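Local coordinates for protein EchA1_1 (Mycobacterium avium subsp. paratuberculosis, PDB 3R9T) that probably catalyses the reversible hydration of enoyl-CoA to 3-hydroxyacyl-CoA in fatty acid metabolism, as a member of the enoyl-CoA hydratase/isomerase (crotonase) family, at the interface of chains A and B. Residues are numbered along the deposited sequence; one frame, centred on the assembly and turned at random. Chains: chain A/B, EchA1_1.

The interface of chains A and B. Residues chain A 167-170; chain B 199, 202-203, 206.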
# COMPACT_ATOMS: atom_id res chain seq x y z
N LEU A 167 14.61 -7.04 -6.70
CA LEU A 167 15.37 -8.26 -6.83
C LEU A 167 16.00 -8.43 -8.21
O LEU A 167 17.07 -9.02 -8.30
CB LEU A 167 14.50 -9.46 -6.48
CG LEU A 167 13.86 -9.42 -5.09
CD1 LEU A 167 12.97 -10.64 -4.89
CD2 LEU A 167 14.89 -9.31 -3.94
N THR A 168 15.39 -7.88 -9.27
CA THR A 168 16.01 -7.96 -10.62
C THR A 168 17.06 -6.87 -10.85
O THR A 168 18.00 -7.06 -11.62
CB THR A 168 14.96 -7.86 -11.78
OG1 THR A 168 14.35 -6.56 -11.80
CG2 THR A 168 13.87 -8.98 -11.68
N GLY A 169 16.89 -5.72 -10.20
CA GLY A 169 17.72 -4.55 -10.46
C GLY A 169 17.44 -3.90 -11.81
O GLY A 169 18.22 -3.05 -12.27
N GLU A 170 16.35 -4.29 -12.47
CA GLU A 170 16.01 -3.75 -13.81
C GLU A 170 15.18 -2.47 -13.72
O GLU A 170 14.35 -2.34 -12.84
CB GLU A 170 15.27 -4.79 -14.64
CG GLU A 170 16.14 -6.03 -14.87
CD GLU A 170 15.44 -7.17 -15.56
OE1 GLU A 170 14.20 -7.25 -15.55
OE2 GLU A 170 16.16 -8.01 -16.14
N LEU B 199 12.13 -15.19 -15.54
CA LEU B 199 12.11 -14.19 -14.47
C LEU B 199 13.15 -14.56 -13.39
O LEU B 199 13.89 -13.70 -12.90
CB LEU B 199 10.72 -14.07 -13.85
CG LEU B 199 10.54 -13.04 -12.72
CD1 LEU B 199 10.99 -11.64 -13.20
CD2 LEU B 199 9.09 -13.02 -12.26
N ALA B 202 16.49 -13.39 -14.32
CA ALA B 202 16.69 -11.94 -14.14
C ALA B 202 17.14 -11.56 -12.74
O ALA B 202 17.62 -10.44 -12.53
CB ALA B 202 15.40 -11.16 -14.52
N ILE B 203 16.96 -12.47 -11.78
CA ILE B 203 17.36 -12.29 -10.39
C ILE B 203 18.66 -13.03 -10.09
O ILE B 203 19.53 -12.47 -9.43
CB ILE B 203 16.26 -12.79 -9.42
CG1 ILE B 203 14.95 -12.07 -9.71
CG2 ILE B 203 16.69 -12.62 -7.93
CD1 ILE B 203 13.75 -12.72 -9.01
N ASN B 206 22.17 -11.70 -10.40
CA ASN B 206 22.57 -10.66 -9.44
C ASN B 206 23.32 -11.24 -8.26
O ASN B 206 23.35 -12.46 -8.07
CB ASN B 206 21.35 -9.86 -9.00
CG ASN B 206 20.66 -9.18 -10.17
OD1 ASN B 206 21.31 -8.77 -11.15
ND2 ASN B 206 19.33 -9.04 -10.09
O HOH W 1 18.37 -8.85 -14.50
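B:Asn206 reaches across to the C-terminal end of helix 159-168 of chain A with its side-chain amide. ND2 donates to two successive backbone carbonyls, so both are held by one amide nitrogen. The bond from ND2 to A:Leu167 O is 2.9 Å, and this oxygen lies close to the amide plane. The bond from ND2 to A:Thr168 O is 2.8 Å. Here the donor stands above the carbonyl plane, 67° out of it, and not on a lone pair. The amide caps the end of the helix, where carbonyls usually have no partner further along the chain. CG of B:Asn206 is anti to its own carbonyl carbon (chi1 -60°), which carries the amide from the loop after helix 192-204 to this end.

Beside the cap, the methyl of A:Thr168 points into chain B. CG2 packs 3.8 Å from CG1 of B:Ile203, and the two side chains cross at a slant. The same methyl lies 3.9 Å from CB of B:Ala202. OG1 of A:Thr168 turns the other way, between its backbone N and carbonyl carbon (chi1 66°). There it accepts a bond from the backbone N of A:Glu170 at 3.1 Å. This bond spans the turn through A:Gly169 and probably helps keep the methyl turned to the partner. CG2 of B:Ile203 sits near A:Leu167 O, alongside the polar cap.

A:Glu170 extends its chain beyond CG and brings OE2 of its carboxylate beside the methyl of B:Ala202. Its OE2 binds a water at 2.9 Å, and that water also meets the backbone O of B:Ala202 at 2.6 Å. The bridge joins the two chains at the end of the patch.

The patch is one part of the A/B interface. It probably helps join neighbouring subunits in the three-copy assembly, in keeping with the trimeric units common in the crotonase family.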